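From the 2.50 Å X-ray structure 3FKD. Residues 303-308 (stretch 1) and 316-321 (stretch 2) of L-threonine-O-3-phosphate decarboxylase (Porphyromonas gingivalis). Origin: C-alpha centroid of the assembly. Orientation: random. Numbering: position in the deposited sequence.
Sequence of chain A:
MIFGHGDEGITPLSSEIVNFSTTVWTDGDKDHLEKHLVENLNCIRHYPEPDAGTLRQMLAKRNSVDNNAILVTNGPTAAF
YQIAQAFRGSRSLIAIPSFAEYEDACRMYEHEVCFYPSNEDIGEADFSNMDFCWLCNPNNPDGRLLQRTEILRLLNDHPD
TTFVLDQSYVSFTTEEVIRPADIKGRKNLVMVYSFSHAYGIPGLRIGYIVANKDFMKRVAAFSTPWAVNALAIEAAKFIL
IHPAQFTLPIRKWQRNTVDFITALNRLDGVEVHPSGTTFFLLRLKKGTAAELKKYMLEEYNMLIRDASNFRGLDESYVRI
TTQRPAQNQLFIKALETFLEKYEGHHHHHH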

ATOM      1  N   LEU A 303     -21.354   8.911 -15.939  1.00 25.96           N
ATOM      2  CA  LEU A 303     -21.312   8.244 -14.653  1.00 26.42           C
ATOM      3  C   LEU A 303     -21.584   9.173 -13.473  1.00 24.70           C
ATOM      4  O   LEU A 303     -21.069  10.266 -13.404  1.00 23.44           O
ATOM      5  CB  LEU A 303     -20.007   7.429 -14.454  1.00 25.37           C
ATOM      6  CG  LEU A 303     -20.068   6.455 -13.260  1.00 27.93           C
ATOM      7  CD1 LEU A 303     -21.078   5.348 -13.511  1.00 29.98           C
ATOM      8  CD2 LEU A 303     -18.719   5.821 -12.939  1.00 30.30           C
ATOM      9  N   ILE A 304     -22.399   8.700 -12.535  1.00 25.73           N
ATOM     10  CA  ILE A 304     -22.709   9.441 -11.316  1.00 25.20           C
ATOM     11  C   ILE A 304     -22.460   8.526 -10.124  1.00 24.84           C
ATOM     12  O   ILE A 304     -22.461   7.317 -10.283  1.00 27.06           O
ATOM     13  CB  ILE A 304     -24.184   9.921 -11.300  1.00 22.75           C
ATOM     14  CG1 ILE A 304     -25.136   8.749 -11.101  1.00 26.23           C
ATOM     15  CG2 ILE A 304     -24.514  10.551 -12.589  1.00 24.17           C
ATOM     16  CD1 ILE A 304     -26.529   9.147 -10.963  1.00 29.50           C
ATOM     17  N   ARG A 305     -22.251   9.103  -8.942  1.00 23.35           N
ATOM     18  CA  ARG A 305     -22.161   8.344  -7.700  1.00 22.98           C
ATOM     19  C   ARG A 305     -23.508   8.142  -6.963  1.00 22.08           C
ATOM     20  O   ARG A 305     -24.042   9.051  -6.335  1.00 20.37           O
ATOM     21  CB  ARG A 305     -21.129   9.004  -6.776  1.00 23.47           C
ATOM     22  CG  ARG A 305     -21.021   8.424  -5.383  1.00 23.20           C
ATOM     23  CD  ARG A 305     -20.328   7.065  -5.335  1.00 24.52           C
ATOM     24  NE  ARG A 305     -19.494   6.915  -4.123  1.00 25.64           N
ATOM     25  CZ  ARG A 305     -19.930   6.346  -3.002  1.00 26.39           C
ATOM     26  NH1 ARG A 305     -21.167   5.863  -2.939  1.00 26.54           N
ATOM     27  NH2 ARG A 305     -19.141   6.257  -1.947  1.00 25.21           N
ATOM     28  N   ASP A 306     -24.037   6.930  -7.030  1.00 22.32           N
ATOM     29  CA  ASP A 306     -25.088   6.537  -6.098  1.00 23.64           C
ATOM     30  C   ASP A 306     -24.592   6.734  -4.656  1.00 24.65           C
ATOM     31  O   ASP A 306     -23.677   6.029  -4.178  1.00 25.19           O
ATOM     32  CB  ASP A 306     -25.486   5.083  -6.333  1.00 24.51           C
ATOM     33  CG  ASP A 306     -26.669   4.638  -5.479  1.00 26.19           C
ATOM     34  OD1 ASP A 306     -26.870   5.153  -4.346  1.00 25.32           O
ATOM     35  OD2 ASP A 306     -27.413   3.757  -5.961  1.00 27.69           O
ATOM     36  N   ALA A 307     -25.169   7.711  -3.974  1.00 22.78           N
ATOM     37  CA  ALA A 307     -24.791   8.015  -2.604  1.00 24.57           C
ATOM     38  C   ALA A 307     -25.558   7.199  -1.513  1.00 24.76           C
ATOM     39  O   ALA A 307     -25.372   7.428  -0.318  1.00 25.51           O
ATOM     40  CB  ALA A 307     -24.934   9.507  -2.357  1.00 23.88           C
ATOM     41  N   SER A 308     -26.388   6.251  -1.937  1.00 23.62           N
ATOM     42  CA  SER A 308     -27.201   5.441  -1.011  1.00 29.52           C
ATOM     43  C   SER A 308     -26.395   4.778   0.121  1.00 29.04           C
ATOM     44  O   SER A 308     -26.893   4.641   1.229  1.00 28.89           O
ATOM     45  CB  SER A 308     -27.985   4.356  -1.767  1.00 28.25           C
ATOM     46  N   SER A 316     -32.452   8.044  -2.389  1.00 30.94           N
ATOM     47  CA  SER A 316     -32.835   9.224  -3.150  1.00 30.21           C
ATOM     48  C   SER A 316     -31.630  10.133  -3.441  1.00 30.85           C
ATOM     49  O   SER A 316     -31.769  11.112  -4.162  1.00 28.42           O
ATOM     50  CB  SER A 316     -33.912  10.005  -2.409  1.00 31.90           C
ATOM     51  OG  SER A 316     -33.433  10.499  -1.171  1.00 31.86           O
ATOM     52  N   TYR A 317     -30.459   9.805  -2.867  1.00 30.00           N
ATOM     53  CA  TYR A 317     -29.282  10.674  -2.965  1.00 28.63           C
ATOM     54  C   TYR A 317     -28.198  10.223  -3.965  1.00 27.20           C
ATOM     55  O   TYR A 317     -27.797   9.064  -3.979  1.00 24.88           O
ATOM     56  CB  TYR A 317     -28.628  10.861  -1.605  1.00 27.18           C
ATOM     57  CG  TYR A 317     -29.402  11.723  -0.655  1.00 30.24           C
ATOM     58  CD1 TYR A 317     -30.346  11.159   0.216  1.00 31.49           C
ATOM     59  CD2 TYR A 317     -29.173  13.084  -0.572  1.00 29.24           C
ATOM     60  CE1 TYR A 317     -31.055  11.922   1.115  1.00 28.89           C
ATOM     61  CE2 TYR A 317     -29.900  13.862   0.328  1.00 34.21           C
ATOM     62  CZ  TYR A 317     -30.835  13.260   1.178  1.00 31.68           C
ATOM     63  OH  TYR A 317     -31.566  14.003   2.074  1.00 33.65           O
ATOM     64  N   VAL A 318     -27.740  11.162  -4.793  1.00 26.42           N
ATOM     65  CA  VAL A 318     -26.527  10.977  -5.586  1.00 24.70           C
ATOM     66  C   VAL A 318     -25.502  12.064  -5.266  1.00 23.54           C
ATOM     67  O   VAL A 318     -25.860  13.181  -4.910  1.00 24.15           O
ATOM     68  CB  VAL A 318     -26.805  10.964  -7.115  1.00 25.12           C
ATOM     69  CG1 VAL A 318     -27.849   9.938  -7.452  1.00 27.69           C
ATOM     70  CG2 VAL A 318     -27.232  12.326  -7.599  1.00 24.24           C
ATOM     71  N   ARG A 319     -24.225  11.725  -5.375  1.00 23.36           N
ATOM     72  CA  ARG A 319     -23.169  12.725  -5.295  1.00 23.14           C
ATOM     73  C   ARG A 319     -22.757  13.094  -6.723  1.00 22.84           C
ATOM     74  O   ARG A 319     -22.529  12.205  -7.541  1.00 22.16           O
ATOM     75  CB  ARG A 319     -21.944  12.199  -4.499  1.00 23.28           C
ATOM     76  CG  ARG A 319     -20.950  13.313  -4.088  1.00 21.16           C
ATOM     77  CD  ARG A 319     -19.716  12.808  -3.449  1.00 18.83           C
ATOM     78  NE  ARG A 319     -19.064  11.899  -4.362  1.00 21.87           N
ATOM     79  CZ  ARG A 319     -18.270  10.898  -4.003  1.00 20.15           C
ATOM     80  NH1 ARG A 319     -17.989  10.669  -2.716  1.00 19.06           N
ATOM     81  NH2 ARG A 319     -17.749  10.143  -4.948  1.00 20.42           N
ATOM     82  N   ILE A 320     -22.672  14.395  -7.005  1.00 21.16           N
ATOM     83  CA  ILE A 320     -22.251  14.895  -8.312  1.00 21.36           C
ATOM     84  C   ILE A 320     -21.073  15.893  -8.238  1.00 22.65           C
ATOM     85  O   ILE A 320     -21.155  16.883  -7.503  1.00 22.09           O
ATOM     86  CB  ILE A 320     -23.384  15.646  -9.009  1.00 22.91           C
ATOM     87  CG1 ILE A 320     -24.709  14.874  -8.945  1.00 23.36           C
ATOM     88  CG2 ILE A 320     -22.988  16.026 -10.446  1.00 23.48           C
ATOM     89  CD1 ILE A 320     -24.995  14.054 -10.149  1.00 24.56           C
ATOM     90  N   THR A 321     -19.992  15.635  -8.995  1.00 20.15           N
ATOM     91  CA  THR A 321     -18.912  16.603  -9.158  1.00 21.24           C
ATOM     92  C   THR A 321     -19.007  17.397 -10.457  1.00 21.53           C
ATOM     93  O   THR A 321     -19.017  16.827 -11.545  1.00 22.60           O
ATOM     94  CB  THR A 321     -17.513  15.931  -9.158  1.00 21.91           C
ATOM     95  OG1 THR A 321     -17.435  15.025  -8.064  1.00 21.86           O
ATOM     96  CG2 THR A 321     -16.381  16.988  -9.062  1.00 18.53           C
TER
HETATM   97  O   HOH W   1     -16.370   8.123  -1.453  1.00 18.44           O

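The two stretches run antiparallel and pair through a short ladder of backbone hydrogen bonds. Arg305 and Arg319 form the hydrogen-bonded pair. Arg319 N donates to Arg305 O at 2.8 Å, while the return bond from Arg305 N to Arg319 O is weak at 3.4 Å. Beyond the non-hydrogen-bonded pair of Asp306 and Val318, Ala307 N donates to Tyr317 O at 3.0 Å. Arg305 O also accepts a CA-H contact from Val318 CA at 3.2 Å.

Arg305 and Arg319 project from the same face of the sheet, so their long side chains meet despite like charge. Arg319 is t at chi1 and chi2, then turns at chi3 (p). This lays one face of its guanidinium over the aliphatic part of Arg305, with Arg319 NH2 3.7 Å from Arg305 CG. Arg305 starts t, but chi2 is p, and NH1 reaches its neighbour's carbonyl, Asp306 O, at 2.8 Å. Arg305 NE and Arg319 NH2 still lie 3.8 Å apart. Water 1 accepts from both groups, at 3.3 Å from Arg319 NH1 and, weakly, at 3.4 Å from Arg305 NH2. Arg319 NH1 and NH2 are also hydrogen-bonded elsewhere in the structure.

Ile304 makes two of the apolar side-chain contacts. With chi1 p and chi2 t, its CD1 lies 3.8 Å from Val318 CG1, and its CG2 lies 4.3 Å from Ile320 CD1. Ile320 leaves its backbone sideways, but its end comes nearer to Ile304. Its chi2 of -96° lies between wells.

Ala307 points toward stretch 2, and its CB sits 4.0 Å from Tyr317 CB. The Tyr317 ring leads away, with chi1 m, and its OH bonds elsewhere in the structure. Asp306 points away from stretch 2. Its chi1 is t, and OD1 accepts from Ser308 N at 2.7 Å. The Ser308 side chain is modelled only as far as CB.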